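Beta-1,3-glucosyltransferase (Paecilomyces sp. J18, PDB 5JVV) is a carbohydrate-active enzyme of the glucosyltransferase kind, its single chain built around two curved, largely antiparallel beta sheets. Local coordinates at residues A[108-111]-A[112-116]; A[142-145]-A[146-149]; A[189-192]-A[193-196]; A[205-208]-A[209-212]. All blocks are in the same frame, centred on the assembly; numbering follows the deposited sequence. Where two conformers were deposited one is given.

Contact 1 (A[108-111]-A[112-116])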
ATOM      1  N   GLY A 108       6.957   3.734 -11.555  1.00 21.95           N
ATOM      2  CA  GLY A 108       7.239   4.501 -12.758  1.00 25.78           C
ATOM      3  C   GLY A 108       6.407   4.008 -13.927  1.00 31.42           C
ATOM      4  O   GLY A 108       5.359   3.389 -13.731  1.00 26.12           O
ATOM      5  N   ASP A 109       6.872   4.263 -15.147  1.00 35.48           N
ATOM      6  CA  ASP A 109       6.088   3.926 -16.334  1.00 36.91           C
ATOM      7  C   ASP A 109       6.186   2.452 -16.713  1.00 37.25           C
ATOM      8  O   ASP A 109       5.376   1.952 -17.492  1.00 41.09           O
ATOM      9  CB  ASP A 109       6.491   4.809 -17.516  1.00 38.98           C
ATOM     10  CG  ASP A 109       6.159   6.267 -17.290  1.00 43.66           C
ATOM     11  OD1 ASP A 109       7.056   7.117 -17.474  1.00 49.44           O
ATOM     12  OD2 ASP A 109       5.000   6.562 -16.925  1.00 43.36           O
ATOM     13  N   THR A 110       7.182   1.761 -16.170  1.00 29.18           N
ATOM     14  CA  THR A 110       7.261   0.310 -16.337  1.00 34.37           C
ATOM     15  C   THR A 110       7.411  -0.377 -14.986  1.00 28.20           C
ATOM     16  O   THR A 110       7.821   0.246 -14.000  1.00 26.54           O
ATOM     17  CB  THR A 110       8.397  -0.137 -17.296  1.00 39.19           C
ATOM     18  OG1 THR A 110       9.676   0.163 -16.724  1.00 41.68           O
ATOM     19  CG2 THR A 110       8.269   0.553 -18.638  1.00 41.87           C
ATOM     20  N   TRP A 111       7.059  -1.657 -14.955  1.00 18.23           N
ATOM     21  CA  TRP A 111       7.064  -2.448 -13.734  1.00 15.88           C
ATOM     22  C   TRP A 111       7.320  -3.897 -14.125  1.00 15.76           C
ATOM     23  O   TRP A 111       6.777  -4.364 -15.136  1.00 17.02           O
ATOM     24  CB  TRP A 111       5.704  -2.311 -13.021  1.00 13.67           C
ATOM     25  CG  TRP A 111       5.618  -3.130 -11.776  1.00 13.75           C
ATOM     26  CD1 TRP A 111       5.934  -2.736 -10.506  1.00 10.10           C
ATOM     27  CD2 TRP A 111       5.231  -4.503 -11.686  1.00 13.90           C
ATOM     28  NE1 TRP A 111       5.763  -3.782  -9.632  1.00 10.80           N
ATOM     29  CE2 TRP A 111       5.320  -4.877 -10.331  1.00 12.17           C
ATOM     30  CE3 TRP A 111       4.802  -5.453 -12.622  1.00 13.38           C
ATOM     31  CZ2 TRP A 111       5.004  -6.166  -9.888  1.00 11.87           C
ATOM     32  CZ3 TRP A 111       4.488  -6.726 -12.185  1.00 10.61           C
ATOM     33  CH2 TRP A 111       4.589  -7.074 -10.833  1.00 10.57           C
ATOM     34  N   PRO A 112       8.117  -4.637 -13.326  1.00 13.08           N
ATOM     35  CA  PRO A 112       8.731  -4.248 -12.048  1.00 12.50           C
ATOM     36  C   PRO A 112      10.153  -3.725 -12.179  1.00 13.78           C
ATOM     37  O   PRO A 112      10.799  -3.401 -11.175  1.00 12.23           O
ATOM     38  CB  PRO A 112       8.785  -5.579 -11.298  1.00 11.36           C
ATOM     39  CG  PRO A 112       9.064  -6.580 -12.382  1.00 14.34           C
ATOM     40  CD  PRO A 112       8.235  -6.092 -13.559  1.00 15.13           C
ATOM     41  N   ASP A 113      10.640  -3.618 -13.405  1.00 12.40           N
ATOM     42  CA  ASP A 113      12.079  -3.491 -13.591  1.00 13.33           C
ATOM     43  C   ASP A 113      12.677  -2.085 -13.504  1.00 19.10           C
ATOM     44  O   ASP A 113      13.874  -1.900 -13.741  1.00 22.63           O
ATOM     45  CB  ASP A 113      12.494  -4.246 -14.857  1.00 15.47           C
ATOM     46  CG  ASP A 113      12.188  -5.732 -14.752  1.00 16.04           C
ATOM     47  OD1 ASP A 113      12.893  -6.425 -13.986  1.00 21.10           O
ATOM     48  OD2 ASP A 113      11.225  -6.212 -15.403  1.00 18.80           O
ATOM     49  N   ASP A 114      11.856  -1.105 -13.145  1.00 17.05           N
ATOM     50  CA  ASP A 114      12.364   0.217 -12.774  1.00 15.60           C
ATOM     51  C   ASP A 114      12.415   0.367 -11.260  1.00 14.63           C
ATOM     52  O   ASP A 114      12.825   1.416 -10.739  1.00 13.90           O
ATOM     53  CB  ASP A 114      11.485   1.319 -13.366  1.00 22.40           C
ATOM     54  CG  ASP A 114      11.966   1.778 -14.723  1.00 35.20           C
ATOM     55  OD1 ASP A 114      13.097   1.411 -15.109  1.00 38.96           O
ATOM     56  OD2 ASP A 114      11.214   2.520 -15.392  1.00 43.05           O
ATOM     57  N   GLY A 115      11.990  -0.677 -10.556  1.00 13.85           N
ATOM     58  CA  GLY A 115      11.902  -0.633  -9.103  1.00 14.00           C
ATOM     59  C   GLY A 115      10.608   0.017  -8.642  1.00 10.73           C
ATOM     60  O   GLY A 115       9.757   0.385  -9.462  1.00 12.03           O
ATOM     61  N   GLU A 116      10.459   0.163  -7.326  1.00 11.50           N
ATOM     62  CA  GLU A 116       9.230   0.710  -6.751  1.00  8.00           C
ATOM     63  C   GLU A 116       9.429   1.035  -5.276  1.00  8.78           C
ATOM     64  O   GLU A 116      10.369   0.544  -4.637  1.00  9.15           O
ATOM     65  CB  GLU A 116       8.078  -0.292  -6.898  1.00  9.67           C
ATOM     66  CG  GLU A 116       8.222  -1.529  -6.030  1.00 10.09           C
ATOM     67  CD  GLU A 116       7.263  -2.632  -6.416  1.00 11.82           C
ATOM     68  OE1 GLU A 116       6.235  -2.833  -5.727  1.00 14.14           O
ATOM     69  OE2 GLU A 116       7.528  -3.310  -7.426  1.00 13.14           O
TER
HETATM   70  O   HOH W   1       9.749   3.187 -10.175  1.00 26.32           O
HETATM   71  O   HOH W   2       9.179  -0.817 -11.947  1.00 21.04           O

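Contact 2 (A[142-145]-A[146-149])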
ATOM      1  N   THR A 142      21.383   1.080   5.581  1.00 11.93           N
ATOM      2  CA  THR A 142      22.267   0.921   6.735  1.00 14.82           C
ATOM      3  C   THR A 142      21.873   1.817   7.909  1.00 20.01           C
ATOM      4  O   THR A 142      22.709   2.135   8.764  1.00 19.02           O
ATOM      5  CB  THR A 142      23.734   1.229   6.365  1.00 15.18           C
ATOM      6  OG1 THR A 142      23.846   2.588   5.907  1.00 15.20           O
ATOM      7  CG2 THR A 142      24.232   0.289   5.268  1.00 15.06           C
ATOM      8  N   SER A 143      20.606   2.222   7.953  1.00 16.49           N
ATOM      9  CA  SER A 143      20.144   3.161   8.973  1.00 14.13           C
ATOM     10  C   SER A 143      19.211   2.516   9.999  1.00 16.48           C
ATOM     11  O   SER A 143      18.309   3.175  10.520  1.00 20.68           O
ATOM     12  CB  SER A 143      19.466   4.371   8.315  1.00 18.36           C
ATOM     13  OG  SER A 143      20.417   5.147   7.596  1.00 20.53           O
ATOM     14  N   ASP A 144      19.435   1.235  10.298  1.00 23.79           N
ATOM     15  CA  ASP A 144      18.583   0.496  11.239  1.00 31.35           C
ATOM     16  C   ASP A 144      18.644   1.085  12.656  1.00 37.42           C
ATOM     17  O   ASP A 144      17.839   0.736  13.525  1.00 42.82           O
ATOM     18  CB  ASP A 144      18.921  -1.012  11.226  1.00 36.25           C
ATOM     19  CG  ASP A 144      17.991  -1.843  12.121  1.00 37.29           C
ATOM     20  OD1 ASP A 144      16.828  -2.118  11.725  1.00 22.87           O
ATOM     21  OD2 ASP A 144      18.432  -2.243  13.221  1.00 39.95           O
ATOM     22  N   ASP A 145      19.583   2.006  12.868  1.00 36.81           N
ATOM     23  CA  ASP A 145      19.754   2.665  14.158  1.00 42.67           C
ATOM     24  C   ASP A 145      19.244   4.115  14.175  1.00 39.28           C
ATOM     25  O   ASP A 145      19.471   4.850  15.136  1.00 43.32           O
ATOM     26  CB  ASP A 145      21.223   2.600  14.588  1.00 48.35           C
ATOM     27  CG  ASP A 145      21.707   1.170  14.798  1.00 51.35           C
ATOM     28  OD1 ASP A 145      20.986   0.384  15.448  1.00 53.78           O
ATOM     29  OD2 ASP A 145      22.805   0.832  14.309  1.00 54.83           O
ATOM     30  N   ASP A 146      18.573   4.528  13.102  1.00 22.06           N
ATOM     31  CA  ASP A 146      17.753   5.743  13.117  1.00 21.99           C
ATOM     32  C   ASP A 146      16.408   5.392  12.497  1.00 16.50           C
ATOM     33  O   ASP A 146      15.964   5.997  11.516  1.00 16.32           O
ATOM     34  CB  ASP A 146      18.419   6.919  12.379  1.00 23.84           C
ATOM     35  CG  ASP A 146      17.604   8.210  12.473  1.00 31.02           C
ATOM     36  OD1 ASP A 146      16.831   8.366  13.446  1.00 30.15           O
ATOM     37  OD2 ASP A 146      17.723   9.069  11.568  1.00 30.42           O
ATOM     38  N   GLN A 147      15.751   4.403  13.095  1.00 14.65           N
ATOM     39  CA  GLN A 147      14.548   3.825  12.520  1.00 13.32           C
ATOM     40  C   GLN A 147      13.850   2.979  13.580  1.00 13.89           C
ATOM     41  O   GLN A 147      14.508   2.232  14.303  1.00 17.36           O
ATOM     42  CB  GLN A 147      14.947   3.004  11.288  1.00 21.96           C
ATOM     43  CG  GLN A 147      14.189   1.723  11.040  1.00 22.79           C
ATOM     44  CD  GLN A 147      14.744   0.965   9.842  1.00 16.74           C
ATOM     45  OE1 GLN A 147      14.873   1.522   8.746  1.00 14.24           O
ATOM     46  NE2 GLN A 147      15.086  -0.309  10.045  1.00 13.09           N
ATOM     47  N   THR A 148      12.535   3.120  13.710  1.00 14.10           N
ATOM     48  CA  THR A 148      11.802   2.345  14.722  1.00 13.89           C
ATOM     49  C   THR A 148      11.437   0.955  14.226  1.00 16.00           C
ATOM     50  O   THR A 148      11.291   0.026  15.025  1.00 17.61           O
ATOM     51  CB  THR A 148      10.536   3.061  15.240  1.00 16.88           C
ATOM     52  OG1 THR A 148       9.615   3.283  14.161  1.00 16.58           O
ATOM     53  CG2 THR A 148      10.907   4.379  15.888  1.00 17.16           C
ATOM     54  N   GLY A 149      11.272   0.813  12.913  1.00 13.20           N
ATOM     55  CA  GLY A 149      11.010  -0.489  12.323  1.00 13.36           C
ATOM     56  C   GLY A 149      12.236  -1.383  12.361  1.00 14.83           C
ATOM     57  O   GLY A 149      13.318  -0.964  12.772  1.00 14.37           O
TER
HETATM   58  O   HOH W   3      17.678   1.470   7.473  1.00 18.86           O

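Contact 3 (A[189-192]-A[193-196])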
ATOM      1  N   GLN A 189       9.050  11.151   3.145  1.00 10.17           N
ATOM      2  CA  GLN A 189       9.956  12.201   2.694  1.00 10.98           C
ATOM      3  C   GLN A 189      10.951  11.587   1.717  1.00 13.12           C
ATOM      4  O   GLN A 189      11.609  10.598   2.038  1.00 12.33           O
ATOM      5  CB  GLN A 189      10.720  12.818   3.857  1.00  9.10           C
ATOM      6  CG  GLN A 189      11.607  13.985   3.432  1.00 12.58           C
ATOM      7  CD  GLN A 189      12.495  14.492   4.552  1.00 16.25           C
ATOM      8  OE1 GLN A 189      12.746  13.787   5.528  1.00 14.09           O
ATOM      9  NE2 GLN A 189      12.980  15.720   4.409  1.00 18.87           N
ATOM     10  N   TRP A 190      11.055  12.179   0.531  1.00 10.99           N
ATOM     11  CA  TRP A 190      11.917  11.650  -0.533  1.00 10.73           C
ATOM     12  C   TRP A 190      12.918  12.730  -0.949  1.00 12.87           C
ATOM     13  O   TRP A 190      12.523  13.791  -1.438  1.00 14.63           O
ATOM     14  CB  TRP A 190      11.015  11.221  -1.700  1.00 11.98           C
ATOM     15  CG  TRP A 190      11.657  10.860  -3.026  1.00 10.76           C
ATOM     16  CD1 TRP A 190      12.986  10.681  -3.303  1.00 12.11           C
ATOM     17  CD2 TRP A 190      10.956  10.626  -4.255  1.00 12.53           C
ATOM     18  NE1 TRP A 190      13.146  10.352  -4.634  1.00 15.23           N
ATOM     19  CE2 TRP A 190      11.915  10.321  -5.238  1.00 14.01           C
ATOM     20  CE3 TRP A 190       9.607  10.651  -4.615  1.00 12.24           C
ATOM     21  CZ2 TRP A 190      11.568  10.046  -6.559  1.00 14.40           C
ATOM     22  CZ3 TRP A 190       9.257  10.373  -5.924  1.00 12.63           C
ATOM     23  CH2 TRP A 190      10.235  10.077  -6.883  1.00 15.06           C
ATOM     24  N   THR A 191      14.207  12.467  -0.722  1.00 11.87           N
ATOM     25  CA  THR A 191      15.283  13.378  -1.133  1.00 11.71           C
ATOM     26  C   THR A 191      16.261  12.589  -1.985  1.00 12.27           C
ATOM     27  O   THR A 191      16.057  11.401  -2.183  1.00 12.24           O
ATOM     28  CB  THR A 191      16.043  13.966   0.072  1.00 13.57           C
ATOM     29  OG1 THR A 191      16.832  12.939   0.691  1.00 17.30           O
ATOM     30  CG2 THR A 191      15.085  14.555   1.085  1.00 14.13           C
ATOM     31  N   ASP A 192      17.315  13.228  -2.488  1.00 12.45           N
ATOM     32  CA  ASP A 192      18.293  12.500  -3.290  1.00 11.24           C
ATOM     33  C   ASP A 192      18.881  11.353  -2.479  1.00 12.49           C
ATOM     34  O   ASP A 192      19.103  10.255  -2.998  1.00 12.01           O
ATOM     35  CB  ASP A 192      19.443  13.419  -3.719  1.00 13.09           C
ATOM     36  CG  ASP A 192      19.132  14.230  -4.966  1.00 22.70           C
ATOM     37  OD1 ASP A 192      18.148  13.921  -5.668  1.00 22.38           O
ATOM     38  OD2 ASP A 192      19.898  15.178  -5.254  1.00 24.04           O
ATOM     39  N   GLU A 193      19.126  11.609  -1.200  1.00 13.52           N
ATOM     40  CA  GLU A 193      19.886  10.679  -0.374  1.00 14.49           C
ATOM     41  C   GLU A 193      19.049   9.569   0.243  1.00 14.16           C
ATOM     42  O   GLU A 193      19.558   8.473   0.496  1.00 14.84           O
ATOM     43  CB  GLU A 193      20.612  11.447   0.724  1.00 15.75           C
ATOM     44  CG  GLU A 193      21.718  12.337   0.186  1.00 16.40           C
ATOM     45  CD  GLU A 193      22.091  13.463   1.133  1.00 27.24           C
ATOM     46  OE1 GLU A 193      21.518  13.538   2.242  1.00 28.74           O
ATOM     47  OE2 GLU A 193      22.958  14.280   0.760  1.00 39.89           O
ATOM     48  N   PHE A 194      17.774   9.843   0.504  1.00 13.86           N
ATOM     49  CA  PHE A 194      16.974   8.876   1.241  1.00 12.92           C
ATOM     50  C   PHE A 194      15.481   8.944   0.962  1.00 13.16           C
ATOM     51  O   PHE A 194      14.964   9.941   0.454  1.00 12.76           O
ATOM     52  CB  PHE A 194      17.229   9.004   2.754  1.00 12.65           C
ATOM     53  CG  PHE A 194      16.930  10.372   3.329  1.00 16.88           C
ATOM     54  CD1 PHE A 194      15.616  10.804   3.509  1.00 13.31           C
ATOM     55  CD2 PHE A 194      17.961  11.200   3.736  1.00 18.59           C
ATOM     56  CE1 PHE A 194      15.348  12.051   4.050  1.00 18.86           C
ATOM     57  CE2 PHE A 194      17.700  12.450   4.289  1.00 18.35           C
ATOM     58  CZ  PHE A 194      16.389  12.872   4.437  1.00 18.38           C
ATOM     59  N   ILE A 195      14.801   7.852   1.287  1.00 10.19           N
ATOM     60  CA  ILE A 195      13.355   7.854   1.424  1.00  9.77           C
ATOM     61  C   ILE A 195      13.060   7.450   2.858  1.00 10.12           C
ATOM     62  O   ILE A 195      13.489   6.388   3.316  1.00 11.85           O
ATOM     63  CB  ILE A 195      12.691   6.884   0.426  1.00 11.67           C
ATOM     64  CG1 ILE A 195      12.745   7.494  -0.975  1.00 16.12           C
ATOM     65  CG2 ILE A 195      11.242   6.619   0.817  1.00 12.32           C
ATOM     66  CD1 ILE A 195      12.671   6.480  -2.075  1.00 20.39           C
ATOM     67  N   LYS A 196      12.358   8.316   3.582  1.00  9.04           N
ATOM     68  CA  LYS A 196      11.976   8.018   4.959  1.00  8.67           C
ATOM     69  C   LYS A 196      10.473   7.864   5.045  1.00 11.07           C
ATOM     70  O   LYS A 196       9.732   8.651   4.449  1.00 12.02           O
ATOM     71  CB  LYS A 196      12.440   9.128   5.897  1.00 10.52           C
ATOM     72  CG  LYS A 196      13.945   9.160   6.094  1.00  9.10           C
ATOM     73  CD  LYS A 196      14.357  10.375   6.922  1.00 10.30           C
ATOM     74  CE  LYS A 196      15.861  10.426   7.131  1.00 12.62           C
ATOM     75  NZ  LYS A 196      16.259  11.611   7.970  1.00 16.40           N
TER
HETATM   76  O   HOH W   4      14.742  13.920   7.434  1.00 18.12           O
HETATM   77  O   HOH W   5      18.777  14.464   2.045  1.00 22.49           O

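Contact 4 (A[205-208]-A[209-212])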
ATOM      1  N   ILE A 205      -0.869  12.314  15.668  1.00 27.85           N
ATOM      2  CA  ILE A 205      -0.364  12.885  14.431  1.00 24.85           C
ATOM      3  C   ILE A 205       0.270  14.243  14.738  1.00 20.16           C
ATOM      4  O   ILE A 205      -0.333  15.060  15.436  1.00 24.11           O
ATOM      5  CB  ILE A 205      -1.530  13.044  13.435  1.00 18.44           C
ATOM      6  CG1 ILE A 205      -2.177  11.679  13.160  1.00 18.16           C
ATOM      7  CG2 ILE A 205      -1.078  13.727  12.152  1.00 16.44           C
ATOM      8  CD1 ILE A 205      -3.521  11.769  12.468  1.00 19.29           C
ATOM      9  N   PRO A 206       1.496  14.483  14.237  1.00 16.46           N
ATOM     10  CA  PRO A 206       2.192  15.761  14.439  1.00 16.13           C
ATOM     11  C   PRO A 206       1.320  16.966  14.072  1.00 20.10           C
ATOM     12  O   PRO A 206       0.635  16.927  13.048  1.00 15.85           O
ATOM     13  CB  PRO A 206       3.379  15.659  13.480  1.00 20.86           C
ATOM     14  CG  PRO A 206       3.650  14.193  13.376  1.00 17.32           C
ATOM     15  CD  PRO A 206       2.322  13.509  13.496  1.00 16.54           C
ATOM     16  N   LYS A 207       1.342  18.012  14.894  1.00 18.21           N
ATOM     17  CA  LYS A 207       0.485  19.165  14.644  1.00 21.09           C
ATOM     18  C   LYS A 207       0.802  19.892  13.334  1.00 20.01           C
ATOM     19  O   LYS A 207      -0.104  20.460  12.714  1.00 18.53           O
ATOM     20  CB  LYS A 207       0.508  20.133  15.830  1.00 24.09           C
ATOM     21  CG  LYS A 207      -0.262  19.631  17.040  1.00 31.24           C
ATOM     22  CD  LYS A 207      -1.763  19.651  16.779  1.00 37.96           C
ATOM     23  CE  LYS A 207      -2.551  18.878  17.829  1.00 45.03           C
ATOM     24  NZ  LYS A 207      -4.019  18.859  17.513  1.00 49.59           N
ATOM     25  N   SER A 208       2.066  19.865  12.902  1.00 14.49           N
ATOM     26  CA  SER A 208       2.454  20.552  11.664  1.00 14.90           C
ATOM     27  C   SER A 208       1.876  19.853  10.431  1.00 13.44           C
ATOM     28  O   SER A 208       1.682  20.468   9.383  1.00 18.38           O
ATOM     29  CB  SER A 208       3.974  20.679  11.540  1.00 17.63           C
ATOM     30  OG  SER A 208       4.579  19.404  11.392  1.00 17.69           O
ATOM     31  N   ILE A 209       1.609  18.559  10.554  1.00 13.55           N
ATOM     32  CA  ILE A 209       0.907  17.844   9.497  1.00 15.20           C
ATOM     33  C   ILE A 209      -0.566  18.251   9.488  1.00 16.76           C
ATOM     34  O   ILE A 209      -1.160  18.508   8.433  1.00 16.79           O
ATOM     35  CB  ILE A 209       1.048  16.318   9.671  1.00 14.59           C
ATOM     36  CG1 ILE A 209       2.463  15.884   9.281  1.00 14.92           C
ATOM     37  CG2 ILE A 209       0.023  15.577   8.829  1.00 15.72           C
ATOM     38  CD1 ILE A 209       2.729  14.399   9.473  1.00 14.09           C
ATOM     39  N   GLU A 210      -1.158  18.313  10.674  1.00 13.00           N
ATOM     40  CA  GLU A 210      -2.553  18.719  10.795  1.00 17.16           C
ATOM     41  C   GLU A 210      -2.793  20.135  10.279  1.00 18.56           C
ATOM     42  O   GLU A 210      -3.872  20.428   9.793  1.00 19.28           O
ATOM     43  CB  GLU A 210      -3.016  18.591  12.246  1.00 19.36           C
ATOM     44  CG  GLU A 210      -2.932  17.162  12.770  1.00 22.43           C
ATOM     45  CD  GLU A 210      -3.600  16.991  14.116  1.00 30.93           C
ATOM     46  OE1 GLU A 210      -3.540  17.930  14.931  1.00 28.89           O
ATOM     47  OE2 GLU A 210      -4.190  15.917  14.354  1.00 31.04           O
ATOM     48  N   SER A 211      -1.781  20.993  10.366  1.00 14.96           N
ATOM     49  CA  SER A 211      -1.874  22.397   9.962  0.56 16.72           C
ATOM     50  C   SER A 211      -1.471  22.630   8.505  1.00 17.34           C
ATOM     51  O   SER A 211      -1.435  23.774   8.049  1.00 18.98           O
ATOM     52  CB  SER A 211      -0.974  23.265  10.847  0.56 16.57           C
ATOM     53  OG  SER A 211      -1.277  23.108  12.217  0.56 14.23           O
ATOM     54  N   ASP A 212      -1.133  21.559   7.794  1.00 16.95           N
ATOM     55  CA  ASP A 212      -0.681  21.646   6.398  1.00 18.49           C
ATOM     56  C   ASP A 212       0.569  22.519   6.222  1.00 24.37           C
ATOM     57  O   ASP A 212       0.754  23.185   5.195  1.00 20.46           O
ATOM     58  CB  ASP A 212      -1.825  22.106   5.480  1.00 20.25           C
ATOM     59  CG  ASP A 212      -2.910  21.056   5.325  1.00 22.55           C
ATOM     60  OD1 ASP A 212      -2.852  20.027   6.033  1.00 24.12           O
ATOM     61  OD2 ASP A 212      -3.823  21.251   4.492  1.00 25.94           O
TER
HETATM   62  O   HOH W   6      -3.954  13.687  15.932  1.00 30.26           O

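Contact 1 (A[108-111]-A[112-116])
The indole N-H of Trp111 donates to Glu116 OE2, with Trp111 NE1 and Glu116 OE2 2.9 Å apart. The bond is bent, 136° at the hydrogen. It meets the carboxylate from above its plane; the acid comes up at the edge of the indole, its own plane turned 54° from the ring. One face of the indole is taken by Pro112: its CB sits 3.7 Å from the centroid of the five-membered ring of Trp111, a CH-pi contact almost straight over the ring. The peptide between these two residues is cis, which brings the proline ring back over its neighbour, while Trp111 holds CG anti to its own N (chi1 178°), beside the carbonyl carbon that leads into the proline.

Pro112 also begins a type I turn, closed by Gly115 N to Pro112 O at 3.0 Å. Farther out, the Thr110 hydroxyl gives Asp114 a weak bond, OG1 to OD2 3.1 Å. A water fills the bend, donating to Thr110 O (2.7 Å) and Gly115 O while accepting from Asp114 N.

The whole bend is the surface connection between antiparallel strands 100-107 and 116-121. Trp111 meets the ring of Trp105 and touches Pro26 and Thr27, and Glu116 pairs through its backbone with His134 of strand 130-134.

Contact 2 (A[142-145]-A[146-149])
Asp144, inside the turn, and Gln147, just after it, are brought together by their first torsions. In Asp144, CG lies opposite the backbone N (chi1 -176°), which sets the carboxylate beside its own carbonyl carbon, on the side of Gln147. Gln147 leaves its backbone at an unusual chi1 of 143° and then runs extended, so that its amide comes back beside the aspartate. Asp144 OD1 and Gln147 NE2 end 3.0 Å apart, with the carboxylate and amide planes nearly perpendicular at 88°.

The partners that hold both groups lie beyond the turn. Thr151 supplies its N-H to Asp144 OD1 and its hydroxyl to a hydrogen bond with Gln147 NE2, while the other end of the amide, Gln147 OE1, accepts from Asn225 N. Gln147 NE2 also gives a weak bond to Gly149 O, at 3.3 Å. A water donates to Gln147 OE1 at 3.1 Å and accepts weakly from Ser143 N. With partners at both ends, the amide of this buried glutamine has its flip state well defined.

In the backbone, the bond from Asp146 N to Ser143 O, 2.9 Å, closes the turn, and Gln147 CB packs against the same oxygen, 3.5 Å from Ser143 O. Ser143 OG is hydrogen-bonded to Lys227 NZ, and Asp146 O to Asn225 ND2. The disulfide Cys139-Cys230 links the earlier part of this irregular loop to the chain just beyond Lys227. The arrangement itself is a type I beta turn, Ser143 to Asp146, set in the loop between strands 130-134 and 150-153.

Contact 3 (A[189-192]-A[193-196])
Trp190 and Ile195 face each other as a non-hydrogen-bonded pair and form the buried side of this hairpin end. Their side chains run side by side in the same direction, Trp190 CD1 lying 4.0 Å from Ile195 CG1, with Ile195 CD1 over a face of the indole. On the same side the ring of His83 stacks on Trp190, and Trp190 NE1 is bonded to Gly233 O.

The other side is partly open and relies on water. There the Phe194 ring lies between two neighbours: Thr191 OG1 stands 3.5 Å above the centre of one face, and Lys196 CE covers the opposite face at the same height. The carboxamide of Gln189 comes to the ring's edge, Gln189 OE1 to Phe194 CE1 3.5 Å, its plane turned 73° from the ring. A water joins Gln189 OE1 to Lys196 NZ, 2.8 Å from each, and Tyr3 OH is bonded to Gln189 NE2.

At the bend, Thr191 holds its hydroxyl between its own N and carbonyl carbon (chi1 71°), where OG1 accepts from Phe194 N at 3.2 Å and weakly from Glu193 N. A second water links this hydroxyl to the exposed Glu193. The backbones are fixed by Thr191 N to Phe194 O and by the two bonds between Gln189 and Lys196.

Strands 184-190 and 195-201 are thus joined by a tight reversal; strand 84-90 lies on the far side of the first, through Trp190 and Gly84, and strand 224-226 beside the second, through Ile195 and Phe226.

Contact 4 (A[205-208]-A[209-212])
Ile205 and Ile209 cross at about a right angle, touching through their CG2 methyls at 4.0 Å, whereas Pro206 lies alongside Ile209 and points the same way, Pro206 CG 4.0 Å from Ile209 CD1. On the outer side Lys207 crosses Glu210. A bend at chi2 (-71°) turns the lysine chain across toward Glu210, and its NZ meets Glu210 OE1 on the syn lone pair, a salt bridge of 2.8 Å. The other carboxylate oxygen, Glu210 OE2, takes a water at 2.7 Å, which in turn accepts weakly from Ile205 N.

Pro206 is the N-cap: its O receives Glu210 N at 3.3 Å and, more weakly, Ile209 N. Lys207 O accepts Ser211 N at 2.9 Å; the Ser211 hydroxyl approaches it from the opposite face of the carbonyl plane, though this residue has two conformers and that bond is doubtful. Asp212, with phi 59°, ends the single turn in a Schellman motif.

The short helix 207-210 rests by its Ile209 side on Phe200 of strand 195-201, Tyr293 of strand 289-297 and the loop residue Phe219, while Asp212 forms a salt bridge with Lys295 of strand 289-297.

How the contacts relate
From the N terminus the four contacts follow one another in series: none nests in another and none crosses. Contact 1 turns the chain from strand 100-107 into strand 116-121 of the mixed sheet. After strand 130-134, contact 2 shapes the long loop that leads to strand 150-153. Contact 3 then closes the hairpin of strands 184-190 and 195-201 in the antiparallel sheet, and contact 4 is the one-turn helix that comes next. Contacts 2 and 3 are neighbours, their nearest atoms about 5 Å apart, and both lean on residues 225-227. Contact 4 rests on strands 195-201 and 289-297; its centre is about 32 Å from that of contact 1.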